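Local atomic coordinates of replication initiator A family protein (Staphylococcus aureus CA-347, PDB entry 4PT7), a protein that probably initiates replication of staphylococcal multiresistance plasmids by assembling on the plasmid origin DNA through a winged helix-turn-helix type domain. Residues B[27-32]-B[112-117]; B[21-26]-B[38-43]; B[84-89]-B[93-98]; B[69-74]-B[80-85]. All coordinates share one frame; numbering follows the deposited sequence.

Contact 1. Residues B[27-32]-B[112-117]; sequences ENYKNL and KPIVTE
The backbones of 27-32 and 112-117 stay well apart, the CA atoms of Asn28 and Ile114 8.7 Å from each other and those of Tyr29 and Pro113 9.3 Å, and side chains bridge the gap. Residues 27-32 wind through a short 3-10 turn and then a type I beta turn from Tyr29 to Leu32, whereas 112-117 is an irregular run that leads into helix 117-126.

Tyr29 does most of the work. With CG anti to its carbonyl carbon (chi1 -62°), the ring reaches straight across, and its hydroxyl OH accepts a hydrogen bond from the backbone N of Ile114 at 2.8 Å. The bond is nearly straight, 170° at the hydrogen, and the donor lies in the plane of the ring, beyond its edge. Pro113 meets the same end of the ring obliquely: its CB is 3.5 Å from Tyr29 OH and 4.1 Å from Tyr29 CZ. On the other side of the bonded N, Ile114 brings CB to 3.7 Å from Tyr29 OH. The margin is looser, with Asn28 ND2 4.2 Å from the methyl CG2 of Thr116; that amide nitrogen is hydrogen-bonded to Ser26 OG instead. Thr116 sits at the N-cap of the following helix, and its backbone N bonds to Asp119 OD2.

Phe23 meets the Tyr29 ring edge-to-face. The hydroxyl of the buried Tyr29 thus serves a main-chain N-H of an irregular run, with carbons of Pro113 and Ile114 beside it, tying the turn before helix 34-52 to the linker that enters the C-terminal helix.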
loop_
_atom_site.group_PDB
_atom_site.type_symbol
_atom_site.label_atom_id
_atom_site.label_comp_id
_atom_site.label_asym_id
_atom_site.label_seq_id
_atom_site.Cartn_x
_atom_site.Cartn_y
_atom_site.Cartn_z
ATOM N N GLU B 27 4.399 26.435 0.066
ATOM C CA GLU B 27 5.581 25.724 0.516
ATOM C C GLU B 27 5.325 25.190 1.917
ATOM O O GLU B 27 6.114 24.406 2.455
ATOM C CB GLU B 27 6.790 26.654 0.514
ATOM C CG GLU B 27 7.782 26.382 -0.613
ATOM C CD GLU B 27 7.152 26.473 -1.997
ATOM O OE1 GLU B 27 6.305 25.615 -2.335
ATOM O OE2 GLU B 27 7.503 27.409 -2.747
ATOM N N ASN B 28 4.208 25.610 2.501
ATOM C CA ASN B 28 3.846 25.156 3.831
ATOM C C ASN B 28 3.359 23.720 3.778
ATOM O O ASN B 28 3.150 23.092 4.817
ATOM C CB ASN B 28 2.753 26.047 4.411
ATOM C CG ASN B 28 3.232 27.454 4.647
ATOM O OD1 ASN B 28 4.078 27.698 5.515
ATOM N ND2 ASN B 28 2.711 28.395 3.864
ATOM N N TYR B 29 3.171 23.207 2.564
ATOM C CA TYR B 29 2.700 21.836 2.374
ATOM C C TYR B 29 3.644 21.036 1.498
ATOM O O TYR B 29 3.255 20.035 0.894
ATOM C CB TYR B 29 1.310 21.837 1.747
ATOM C CG TYR B 29 0.276 22.508 2.605
ATOM C CD1 TYR B 29 -0.389 23.640 2.155
ATOM C CD2 TYR B 29 -0.034 22.018 3.876
ATOM C CE1 TYR B 29 -1.346 24.277 2.941
ATOM C CE2 TYR B 29 -0.982 22.650 4.672
ATOM C CZ TYR B 29 -1.636 23.778 4.196
ATOM O OH TYR B 29 -2.587 24.411 4.955
ATOM N N LYS B 30 4.891 21.483 1.428
ATOM C CA LYS B 30 5.891 20.807 0.620
ATOM C C LYS B 30 6.258 19.444 1.218
ATOM O O LYS B 30 6.807 18.593 0.526
ATOM C CB LYS B 30 7.142 21.686 0.481
ATOM C CG LYS B 30 7.890 21.929 1.790
ATOM C CD LYS B 30 9.079 22.869 1.590
ATOM C CE LYS B 30 9.966 22.929 2.840
ATOM N NZ LYS B 30 9.261 23.393 4.076
ATOM N N ASN B 31 5.939 19.235 2.496
ATOM C CA ASN B 31 6.237 17.967 3.164
ATOM C C ASN B 31 5.191 16.885 2.893
ATOM O O ASN B 31 5.414 15.710 3.191
ATOM C CB ASN B 31 6.361 18.189 4.674
ATOM C CG ASN B 31 7.593 19.014 5.042
ATOM O OD1 ASN B 31 7.513 19.826 5.995
ATOM N ND2 ASN B 31 8.643 18.844 4.374
ATOM N N LEU B 32 4.052 17.275 2.328
ATOM C CA LEU B 32 3.000 16.314 2.036
ATOM C C LEU B 32 3.386 15.430 0.859
ATOM O O LEU B 32 3.931 15.900 -0.140
ATOM C CB LEU B 32 1.671 17.022 1.710
ATOM C CG LEU B 32 0.953 17.822 2.802
ATOM C CD1 LEU B 32 -0.393 18.299 2.255
ATOM C CD2 LEU B 32 0.737 16.960 4.046
ATOM N N LYS B 112 -9.502 22.524 7.275
ATOM C CA LYS B 112 -9.327 23.242 6.018
ATOM C C LYS B 112 -7.907 23.788 5.976
ATOM O O LYS B 112 -7.327 24.112 7.008
ATOM C CB LYS B 112 -10.364 24.377 5.908
ATOM C CG LYS B 112 -11.787 23.829 5.726
ATOM C CD LYS B 112 -12.881 24.778 6.203
ATOM C CE LYS B 112 -13.017 26.009 5.339
ATOM N NZ LYS B 112 -14.127 26.877 5.843
ATOM N N PRO B 113 -7.313 23.861 4.776
ATOM C CA PRO B 113 -5.955 24.367 4.620
ATOM C C PRO B 113 -5.852 25.867 4.855
ATOM O O PRO B 113 -6.859 26.566 4.970
ATOM C CB PRO B 113 -5.616 23.992 3.188
ATOM C CG PRO B 113 -6.941 24.085 2.501
ATOM C CD PRO B 113 -7.837 23.382 3.487
ATOM N N ILE B 114 -4.615 26.338 4.933
ATOM C CA ILE B 114 -4.308 27.742 5.141
ATOM C C ILE B 114 -3.880 28.318 3.799
ATOM O O ILE B 114 -3.227 27.640 3.002
ATOM C CB ILE B 114 -3.139 27.915 6.145
ATOM C CG1 ILE B 114 -3.560 27.428 7.532
ATOM C CG2 ILE B 114 -2.706 29.372 6.206
ATOM C CD1 ILE B 114 -4.746 28.178 8.113
ATOM N N VAL B 115 -4.252 29.566 3.545
ATOM C CA VAL B 115 -3.879 30.221 2.300
ATOM C C VAL B 115 -3.239 31.568 2.614
ATOM O O VAL B 115 -3.814 32.382 3.335
ATOM C CB VAL B 115 -5.110 30.451 1.397
ATOM C CG1 VAL B 115 -4.669 31.002 0.058
ATOM C CG2 VAL B 115 -5.860 29.144 1.204
ATOM N N THR B 116 -2.044 31.796 2.080
ATOM C CA THR B 116 -1.337 33.058 2.308
ATOM C C THR B 116 -1.330 33.874 1.017
ATOM O O THR B 116 -1.728 33.376 -0.047
ATOM C CB THR B 116 0.135 32.832 2.709
ATOM O OG1 THR B 116 0.860 32.335 1.574
ATOM C CG2 THR B 116 0.240 31.827 3.854
ATOM N N GLU B 117 -0.865 35.121 1.115
ATOM C CA GLU B 117 -0.784 36.006 -0.046
ATOM C C GLU B 117 0.007 35.331 -1.155
ATOM O O GLU B 117 -0.399 35.338 -2.315
ATOM C CB GLU B 117 -0.085 37.320 0.303
ATOM C CG GLU B 117 -0.770 38.171 1.349
ATOM C CD GLU B 117 -0.040 39.496 1.548
ATOM O OE1 GLU B 117 -0.046 40.326 0.607
ATOM O OE2 GLU B 117 0.549 39.702 2.636
#

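Contact 2. Residues B[21-26]-B[38-43]; sequences KVFFTS and IAYAIL
Phe23 drives the edge of its ring into the face of Tyr40, a T-shaped pair with centroids 5.0 Å apart and planes at 76°. The leading atoms are CE2 and CZ. Phe23 CZ stands 3.8 Å above the plane of the Tyr40 ring, over its centre, while Phe23 CE2 comes down nearer the root of the ring, 3.6 Å from Tyr40 CD2. Both atoms of that phenylalanine edge therefore present their C-H groups to the tyrosine pi cloud.

The torsions set up this right-angled meeting. Tyr40 has CG anti to its backbone N (chi1 178°), which carries the ring out from helix 34-52 toward the short, weakly bonded helix 22-25. Chi2 of -2° sets the roll of the Phe23 ring about its long axis, bringing CE2 down beside CZ. The backbones remain distant, with the CA atoms of Phe23 and Tyr40 10.3 Å apart, and the two rings alone span the interval.

The far end of the tyrosine is polar and is satisfied elsewhere: Tyr40 OH hydrogen-bonds to Met111 O, just beyond strand 107-110. Pro113 and Leu94 pack against Phe23, so the pair lies in an apolar setting. The next residue, Phe24, makes an edge-to-face pair with Tyr17 of the second subunit.

Both residues belong to the RepA N-terminal family region, and the pair is part of the aromatic core that joins helix 22-25 to the long helix of this helix-turn-helix-class domain.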
loop_
_atom_site.group_PDB
_atom_site.type_symbol
_atom_site.label_atom_id
_atom_site.label_comp_id
_atom_site.label_asym_id
_atom_site.label_seq_id
_atom_site.Cartn_x
_atom_site.Cartn_y
_atom_site.Cartn_z
ATOM N N LYS B 21 -5.614 23.122 -4.327
ATOM C CA LYS B 21 -4.499 23.563 -5.160
ATOM C C LYS B 21 -3.348 24.088 -4.311
ATOM O O LYS B 21 -2.181 23.987 -4.692
ATOM C CB LYS B 21 -4.952 24.658 -6.137
ATOM C CG LYS B 21 -5.839 24.165 -7.283
ATOM C CD LYS B 21 -5.905 25.209 -8.409
ATOM C CE LYS B 21 -6.770 24.725 -9.551
ATOM N NZ LYS B 21 -6.831 25.718 -10.675
ATOM N N VAL B 22 -3.682 24.648 -3.156
ATOM C CA VAL B 22 -2.667 25.177 -2.261
ATOM C C VAL B 22 -1.662 24.075 -1.873
ATOM O O VAL B 22 -0.536 24.372 -1.488
ATOM C CB VAL B 22 -3.331 25.804 -0.998
ATOM C CG1 VAL B 22 -4.027 24.733 -0.186
ATOM C CG2 VAL B 22 -2.301 26.548 -0.165
ATOM N N PHE B 23 -2.054 22.806 -1.996
ATOM C CA PHE B 23 -1.143 21.706 -1.656
ATOM C C PHE B 23 -0.028 21.584 -2.690
ATOM O O PHE B 23 0.940 20.851 -2.482
ATOM C CB PHE B 23 -1.887 20.347 -1.568
ATOM C CG PHE B 23 -2.767 20.197 -0.344
ATOM C CD1 PHE B 23 -2.838 21.209 0.607
ATOM C CD2 PHE B 23 -3.526 19.047 -0.152
ATOM C CE1 PHE B 23 -3.660 21.077 1.736
ATOM C CE2 PHE B 23 -4.347 18.902 0.968
ATOM C CZ PHE B 23 -4.415 19.917 1.914
ATOM N N PHE B 24 -0.156 22.290 -3.807
ATOM C CA PHE B 24 0.865 22.210 -4.844
ATOM C C PHE B 24 1.552 23.547 -5.102
ATOM O O PHE B 24 2.445 23.640 -5.935
ATOM C CB PHE B 24 0.265 21.696 -6.156
ATOM C CG PHE B 24 -0.434 20.374 -6.034
ATOM C CD1 PHE B 24 -1.781 20.313 -5.694
ATOM C CD2 PHE B 24 0.246 19.185 -6.285
ATOM C CE1 PHE B 24 -2.446 19.082 -5.609
ATOM C CE2 PHE B 24 -0.405 17.952 -6.202
ATOM C CZ PHE B 24 -1.756 17.902 -5.865
ATOM N N THR B 25 1.136 24.581 -4.385
ATOM C CA THR B 25 1.732 25.902 -4.552
ATOM C C THR B 25 2.403 26.345 -3.261
ATOM O O THR B 25 3.568 26.753 -3.275
ATOM C CB THR B 25 0.671 26.955 -4.954
ATOM O OG1 THR B 25 -0.347 27.026 -3.947
ATOM C CG2 THR B 25 0.030 26.581 -6.289
ATOM N N SER B 26 1.665 26.251 -2.155
ATOM C CA SER B 26 2.158 26.635 -0.829
ATOM C C SER B 26 3.343 25.778 -0.406
ATOM O O SER B 26 3.298 24.545 -0.510
ATOM C CB SER B 26 1.042 26.488 0.216
ATOM O OG SER B 26 1.499 26.788 1.526
ATOM N N ILE B 38 -3.899 12.879 -1.563
ATOM C CA ILE B 38 -5.024 12.087 -2.028
ATOM C C ILE B 38 -5.899 11.656 -0.846
ATOM O O ILE B 38 -7.120 11.839 -0.877
ATOM C CB ILE B 38 -4.511 10.876 -2.842
ATOM C CG1 ILE B 38 -3.969 11.382 -4.185
ATOM C CG2 ILE B 38 -5.615 9.854 -3.048
ATOM C CD1 ILE B 38 -3.250 10.345 -5.012
ATOM N N ALA B 39 -5.276 11.121 0.202
ATOM C CA ALA B 39 -6.018 10.699 1.383
ATOM C C ALA B 39 -6.857 11.868 1.906
ATOM O O ALA B 39 -8.017 11.693 2.275
ATOM C CB ALA B 39 -5.057 10.225 2.474
ATOM N N TYR B 40 -6.262 13.058 1.943
ATOM C CA TYR B 40 -6.967 14.238 2.429
ATOM C C TYR B 40 -8.229 14.438 1.593
ATOM O O TYR B 40 -9.315 14.662 2.134
ATOM C CB TYR B 40 -6.076 15.479 2.314
ATOM C CG TYR B 40 -6.757 16.760 2.747
ATOM C CD1 TYR B 40 -6.653 17.230 4.063
ATOM C CD2 TYR B 40 -7.546 17.488 1.847
ATOM C CE1 TYR B 40 -7.329 18.389 4.468
ATOM C CE2 TYR B 40 -8.216 18.643 2.241
ATOM C CZ TYR B 40 -8.108 19.082 3.550
ATOM O OH TYR B 40 -8.800 20.195 3.944
ATOM N N ALA B 41 -8.083 14.331 0.273
ATOM C CA ALA B 41 -9.214 14.528 -0.626
ATOM C C ALA B 41 -10.298 13.472 -0.424
ATOM O O ALA B 41 -11.485 13.767 -0.527
ATOM C CB ALA B 41 -8.736 14.539 -2.072
ATOM N N ILE B 42 -9.895 12.240 -0.131
ATOM C CA ILE B 42 -10.862 11.177 0.095
ATOM C C ILE B 42 -11.609 11.418 1.404
ATOM O O ILE B 42 -12.827 11.251 1.464
ATOM C CB ILE B 42 -10.185 9.791 0.122
ATOM C CG1 ILE B 42 -9.569 9.497 -1.250
ATOM C CG2 ILE B 42 -11.203 8.722 0.504
ATOM C CD1 ILE B 42 -8.967 8.113 -1.387
ATOM N N LEU B 43 -10.894 11.818 2.452
ATOM C CA LEU B 43 -11.565 12.082 3.721
ATOM C C LEU B 43 -12.510 13.283 3.586
ATOM O O LEU B 43 -13.552 13.342 4.244
ATOM C CB LEU B 43 -10.550 12.329 4.836
ATOM C CG LEU B 43 -9.716 11.113 5.260
ATOM C CD1 LEU B 43 -8.715 11.519 6.339
ATOM C CD2 LEU B 43 -10.627 10.019 5.782
#

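Contact 3. Residues B[84-89]-B[93-98]; sequences KIKKGL and GLLIQK
Leu89 O accepts the backbone N of Leu94 at 2.8 Å, with 146° at the hydrogen, and this bond closes helix 79-91. The donor is tilted 25° from the carbonyl plane. This bond is one half of a Schellman motif, whose other half runs from Gly93 N to Glu90 O. Gly93 is the C-prime residue, and its positive phi lets the chain turn back there toward strand 95-98.

At the other end of the contact the polar pairing involves side chains. Lys86 NZ lies 2.8 Å from Gln97 OE1, a weak hydrogen bond. Gln97 reaches it with a fully extended chain, while Lys86 is bent at chi3, and the two meet at about a right angle. The other end of the same amide is engaged as well, for Gln97 NE2 bonds to Glu90 OE1, which should fix how the amide is flipped.

Apolar groups fill the stretch between these polar ends. Leu89 CB meets Leu95 CB at 3.6 Å, the tightest apolar approach here, and Leu95 CD2 reaches over to Lys86, 3.9 Å from its O. Leu94 CB lies 3.5 Å from Leu89 O, beside the bonded carbonyl, with CB also against Tyr40 and CD1 against Tyr29.

One backbone bond at the helix end and a weak lysine-to-glutamine bond at the far end thus bracket a leucine layer, holding helix 79-91 against the two-stranded antiparallel sheet, probably the wing of a winged helix-turn-helix; the N-to-C directions of helix segment 84-89 and strand 95-98 differ by 114°.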
loop_
_atom_site.group_PDB
_atom_site.type_symbol
_atom_site.label_atom_id
_atom_site.label_comp_id
_atom_site.label_asym_id
_atom_site.label_seq_id
_atom_site.Cartn_x
_atom_site.Cartn_y
_atom_site.Cartn_z
ATOM N N LYS B 84 1.501 6.819 8.802
ATOM C CA LYS B 84 2.268 7.873 8.161
ATOM C C LYS B 84 1.362 8.989 7.610
ATOM O O LYS B 84 1.691 10.166 7.722
ATOM C CB LYS B 84 3.157 7.283 7.055
ATOM C CG LYS B 84 3.863 8.342 6.204
ATOM C CD LYS B 84 5.140 7.837 5.517
ATOM C CE LYS B 84 4.916 6.615 4.622
ATOM N NZ LYS B 84 4.759 5.355 5.401
ATOM N N ILE B 85 0.218 8.626 7.038
ATOM C CA ILE B 85 -0.695 9.626 6.495
ATOM C C ILE B 85 -1.235 10.525 7.601
ATOM O O ILE B 85 -1.142 11.758 7.510
ATOM C CB ILE B 85 -1.840 8.942 5.707
ATOM C CG1 ILE B 85 -1.265 8.383 4.397
ATOM C CG2 ILE B 85 -2.967 9.935 5.409
ATOM C CD1 ILE B 85 -2.230 7.556 3.583
ATOM N N LYS B 86 -1.769 9.908 8.650
ATOM C CA LYS B 86 -2.302 10.646 9.788
ATOM C C LYS B 86 -1.243 11.573 10.381
ATOM O O LYS B 86 -1.526 12.728 10.711
ATOM C CB LYS B 86 -2.794 9.673 10.864
ATOM C CG LYS B 86 -3.989 8.831 10.427
ATOM C CD LYS B 86 -4.259 7.666 11.389
ATOM C CE LYS B 86 -4.688 8.121 12.761
ATOM N NZ LYS B 86 -4.915 6.944 13.649
ATOM N N LYS B 87 -0.023 11.064 10.501
ATOM C CA LYS B 87 1.068 11.844 11.068
ATOM C C LYS B 87 1.380 13.046 10.180
ATOM O O LYS B 87 1.559 14.162 10.664
ATOM C CB LYS B 87 2.320 10.973 11.215
ATOM C CG LYS B 87 3.403 11.558 12.131
ATOM C CD LYS B 87 2.953 11.543 13.597
ATOM C CE LYS B 87 4.115 11.800 14.569
ATOM N NZ LYS B 87 4.750 13.145 14.429
ATOM N N GLY B 88 1.446 12.807 8.875
ATOM C CA GLY B 88 1.736 13.871 7.938
ATOM C C GLY B 88 0.646 14.937 7.910
ATOM O O GLY B 88 0.946 16.121 7.918
ATOM N N LEU B 89 -0.621 14.535 7.878
ATOM C CA LEU B 89 -1.699 15.524 7.861
ATOM C C LEU B 89 -1.714 16.289 9.177
ATOM O O LEU B 89 -1.940 17.503 9.194
ATOM C CB LEU B 89 -3.056 14.852 7.623
ATOM C CG LEU B 89 -3.180 14.135 6.272
ATOM C CD1 LEU B 89 -4.605 13.617 6.078
ATOM C CD2 LEU B 89 -2.812 15.095 5.156
ATOM N N GLY B 93 -1.238 20.587 10.347
ATOM C CA GLY B 93 -2.487 21.140 10.836
ATOM C C GLY B 93 -3.703 20.823 9.991
ATOM O O GLY B 93 -4.721 21.493 10.102
ATOM N N LEU B 94 -3.616 19.797 9.155
ATOM C CA LEU B 94 -4.746 19.424 8.303
ATOM C C LEU B 94 -5.620 18.366 8.960
ATOM O O LEU B 94 -6.700 18.036 8.453
ATOM C CB LEU B 94 -4.248 18.910 6.949
ATOM C CG LEU B 94 -3.445 19.938 6.151
ATOM C CD1 LEU B 94 -2.850 19.300 4.897
ATOM C CD2 LEU B 94 -4.372 21.105 5.791
ATOM N N LEU B 95 -5.165 17.848 10.097
ATOM C CA LEU B 95 -5.902 16.807 10.799
ATOM C C LEU B 95 -5.699 16.893 12.299
ATOM O O LEU B 95 -4.571 17.052 12.766
ATOM C CB LEU B 95 -5.436 15.429 10.314
ATOM C CG LEU B 95 -6.121 14.198 10.912
ATOM C CD1 LEU B 95 -7.552 14.145 10.422
ATOM C CD2 LEU B 95 -5.379 12.934 10.494
ATOM N N ILE B 96 -6.796 16.799 13.046
ATOM C CA ILE B 96 -6.742 16.826 14.503
ATOM C C ILE B 96 -7.158 15.439 14.969
ATOM O O ILE B 96 -8.158 14.891 14.499
ATOM C CB ILE B 96 -7.718 17.854 15.110
ATOM C CG1 ILE B 96 -7.328 19.272 14.687
ATOM C CG2 ILE B 96 -7.717 17.725 16.638
ATOM C CD1 ILE B 96 -5.924 19.670 15.075
ATOM N N GLN B 97 -6.397 14.877 15.900
ATOM C CA GLN B 97 -6.686 13.541 16.404
ATOM C C GLN B 97 -6.845 13.509 17.924
ATOM O O GLN B 97 -5.905 13.813 18.660
ATOM C CB GLN B 97 -5.563 12.587 15.973
ATOM C CG GLN B 97 -5.859 11.111 16.200
ATOM C CD GLN B 97 -4.802 10.194 15.596
ATOM O OE1 GLN B 97 -4.959 8.972 15.589
ATOM N NE2 GLN B 97 -3.720 10.781 15.086
ATOM N N LYS B 98 -8.041 13.152 18.388
ATOM C CA LYS B 98 -8.321 13.049 19.823
ATOM C C LYS B 98 -8.485 11.574 20.192
ATOM O O LYS B 98 -9.397 10.896 19.710
ATOM C CB LYS B 98 -9.597 13.815 20.195
ATOM C CG LYS B 98 -9.499 15.330 20.030
ATOM C CD LYS B 98 -10.732 16.038 20.578
ATOM C CE LYS B 98 -10.655 17.552 20.363
ATOM N NZ LYS B 98 -9.451 18.162 20.998
#

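Contact 4. Residues B[69-74]-B[80-85]; sequences EKLMEI and EKLTKI. With SO4 (sulfate ion), chain I.
Lys81 NZ is gripped by sulfate O2 at 2.9 Å, weakly by sulfate O1 at 3.2 Å, and by Asp35 in a salt bridge. Chi1 of -158° swings the Lys81 chain opposite its own N, and a bend at chi2 takes NZ away from helix 68-74. Lys81 of the fourth subunit also bonds to this sulfate, so the anion links two copies of the protein. Lys84 brings CE to 3.6 Å from sulfate O2. The ion probably came from the crystallisation liquor.

Between the helices themselves the contact is apolar and turns on Leu82. Its CD1 lies 4.0 Å from Leu71 CB and equally far from Met72 CG, tucked between two successive residues of helix 68-74. The side chains of Met72 and Leu82 cross at about a right angle. The backbones come closest here too, the CA atoms of Met72 and Leu82 being 6.5 Å apart.

Two helices joined by a short turn fit the helix-turn-helix of the RepA N-terminal family, in which helix 79-91 would be the recognition helix; an anion at its lysines is consistent with that, although it does not prove DNA contact.

Elsewhere on helix 68-74, Lys70 NZ meets Glu73 OE1 at 2.8 Å on the syn side, 28° out of the carboxylate plane. Lys70 NZ has a second acidic partner, Asp129 of the second subunit.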
loop_
_atom_site.group_PDB
_atom_site.type_symbol
_atom_site.label_atom_id
_atom_site.label_comp_id
_atom_site.label_asym_id
_atom_site.label_seq_id
_atom_site.Cartn_x
_atom_site.Cartn_y
_atom_site.Cartn_z
ATOM N N GLU B 69 -9.338 -0.083 11.080
ATOM C CA GLU B 69 -9.674 -1.055 10.045
ATOM C C GLU B 69 -10.502 -0.372 8.958
ATOM O O GLU B 69 -10.327 -0.640 7.770
ATOM C CB GLU B 69 -10.501 -2.223 10.625
ATOM C CG GLU B 69 -9.751 -3.207 11.532
ATOM C CD GLU B 69 -9.665 -2.784 12.999
ATOM O OE1 GLU B 69 -9.146 -3.589 13.800
ATOM O OE2 GLU B 69 -10.102 -1.669 13.361
ATOM N N LYS B 70 -11.425 0.488 9.382
ATOM C CA LYS B 70 -12.303 1.203 8.456
ATOM C C LYS B 70 -11.530 2.196 7.598
ATOM O O LYS B 70 -11.677 2.218 6.384
ATOM C CB LYS B 70 -13.404 1.944 9.222
ATOM C CG LYS B 70 -14.814 1.581 8.783
ATOM C CD LYS B 70 -15.006 1.713 7.283
ATOM C CE LYS B 70 -16.428 1.352 6.894
ATOM N NZ LYS B 70 -16.652 1.328 5.429
ATOM N N LEU B 71 -10.703 3.013 8.241
ATOM C CA LEU B 71 -9.889 3.996 7.532
ATOM C C LEU B 71 -9.024 3.300 6.481
ATOM O O LEU B 71 -8.947 3.756 5.339
ATOM C CB LEU B 71 -9.011 4.774 8.525
ATOM C CG LEU B 71 -9.751 5.753 9.445
ATOM C CD1 LEU B 71 -8.832 6.241 10.565
ATOM C CD2 LEU B 71 -10.265 6.926 8.610
ATOM N N MET B 72 -8.392 2.190 6.862
ATOM C CA MET B 72 -7.546 1.436 5.933
ATOM C C MET B 72 -8.351 1.035 4.699
ATOM O O MET B 72 -7.862 1.084 3.574
ATOM C CB MET B 72 -6.968 0.192 6.621
ATOM C CG MET B 72 -5.726 0.484 7.463
ATOM S SD MET B 72 -5.143 -0.950 8.420
ATOM C CE MET B 72 -5.157 -2.231 7.156
ATOM N N GLU B 73 -9.602 0.656 4.919
ATOM C CA GLU B 73 -10.476 0.269 3.826
ATOM C C GLU B 73 -10.843 1.500 2.987
ATOM O O GLU B 73 -10.860 1.434 1.752
ATOM C CB GLU B 73 -11.758 -0.356 4.367
ATOM C CG GLU B 73 -12.675 -0.850 3.275
ATOM C CD GLU B 73 -14.133 -0.785 3.677
ATOM O OE1 GLU B 73 -14.713 0.325 3.634
ATOM O OE2 GLU B 73 -14.693 -1.840 4.047
ATOM N N ILE B 74 -11.136 2.614 3.660
ATOM C CA ILE B 74 -11.511 3.845 2.965
ATOM C C ILE B 74 -10.373 4.413 2.111
ATOM O O ILE B 74 -10.595 4.851 0.984
ATOM C CB ILE B 74 -11.979 4.939 3.966
ATOM C CG1 ILE B 74 -13.305 4.528 4.619
ATOM C CG2 ILE B 74 -12.162 6.265 3.240
ATOM C CD1 ILE B 74 -13.745 5.453 5.751
ATOM N N GLU B 80 0.779 0.625 8.228
ATOM C CA GLU B 80 1.935 1.505 8.164
ATOM C C GLU B 80 1.602 2.812 7.455
ATOM O O GLU B 80 1.961 3.892 7.921
ATOM C CB GLU B 80 3.086 0.837 7.408
ATOM C CG GLU B 80 3.848 -0.234 8.165
ATOM C CD GLU B 80 3.322 -1.634 7.915
ATOM O OE1 GLU B 80 4.094 -2.591 8.130
ATOM O OE2 GLU B 80 2.147 -1.782 7.514
ATOM N N LYS B 81 0.942 2.700 6.308
ATOM C CA LYS B 81 0.576 3.859 5.514
ATOM C C LYS B 81 -0.367 4.760 6.297
ATOM O O LYS B 81 -0.193 5.981 6.319
ATOM C CB LYS B 81 -0.104 3.421 4.212
ATOM C CG LYS B 81 -0.048 4.476 3.115
ATOM C CD LYS B 81 1.322 4.490 2.475
ATOM C CE LYS B 81 1.639 5.836 1.891
ATOM N NZ LYS B 81 2.985 5.845 1.270
ATOM N N LEU B 82 -1.364 4.156 6.938
ATOM C CA LEU B 82 -2.339 4.915 7.715
ATOM C C LEU B 82 -1.633 5.801 8.733
ATOM O O LEU B 82 -1.922 6.997 8.835
ATOM C CB LEU B 82 -3.291 3.971 8.453
ATOM C CG LEU B 82 -4.774 4.351 8.576
ATOM C CD1 LEU B 82 -5.333 3.697 9.830
ATOM C CD2 LEU B 82 -4.968 5.857 8.644
ATOM N N THR B 83 -0.713 5.203 9.482
ATOM C CA THR B 83 0.040 5.903 10.511
ATOM C C THR B 83 0.820 7.066 9.911
ATOM O O THR B 83 0.794 8.177 10.431
ATOM C CB THR B 83 0.996 4.913 11.225
ATOM O OG1 THR B 83 0.222 3.842 11.778
ATOM C CG2 THR B 83 1.766 5.596 12.348
ATOM N N LYS B 84 1.501 6.819 8.802
ATOM C CA LYS B 84 2.268 7.873 8.161
ATOM C C LYS B 84 1.362 8.989 7.610
ATOM O O LYS B 84 1.691 10.166 7.722
ATOM C CB LYS B 84 3.157 7.283 7.055
ATOM C CG LYS B 84 3.863 8.342 6.204
ATOM C CD LYS B 84 5.140 7.837 5.517
ATOM C CE LYS B 84 4.916 6.615 4.622
ATOM N NZ LYS B 84 4.759 5.355 5.401
ATOM N N ILE B 85 0.218 8.626 7.038
ATOM C CA ILE B 85 -0.695 9.626 6.495
ATOM C C ILE B 85 -1.235 10.525 7.601
ATOM O O ILE B 85 -1.142 11.758 7.510
ATOM C CB ILE B 85 -1.840 8.942 5.707
ATOM C CG1 ILE B 85 -1.265 8.383 4.397
ATOM C CG2 ILE B 85 -2.967 9.935 5.409
ATOM C CD1 ILE B 85 -2.230 7.556 3.583
HETATM S S SO4 I . 5.267 3.276 0.805
HETATM O O1 SO4 I . 4.952 4.024 -0.428
HETATM O O2 SO4 I . 5.292 4.211 1.948
HETATM O O3 SO4 I . 6.590 2.630 0.669
HETATM O O4 SO4 I . 4.228 2.248 1.023
#

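Overall arrangement
Contact 2 (21-26 with 38-43) lies nearest the middle of the chain, its centre 9 Å from that of contact 1, 13 Å from contact 3 and 17 Å from contact 4. Contacts 1 and 4 lie farthest apart, about 23 Å between centres, without touching. Leu94 joins the first three, packing on Leu32, Phe23 and Tyr40. Contacts 3 and 4 share Lys84 and Ile85 on helix 79-91. Along the chain, contact 1 encloses contacts 4 and 3 in that order, and its segments alternate with those of contact 2. The probable DNA-binding helices thus connect through the core to contacts 1 and 2 at the second subunit, while contact 4 itself also meets the second and third.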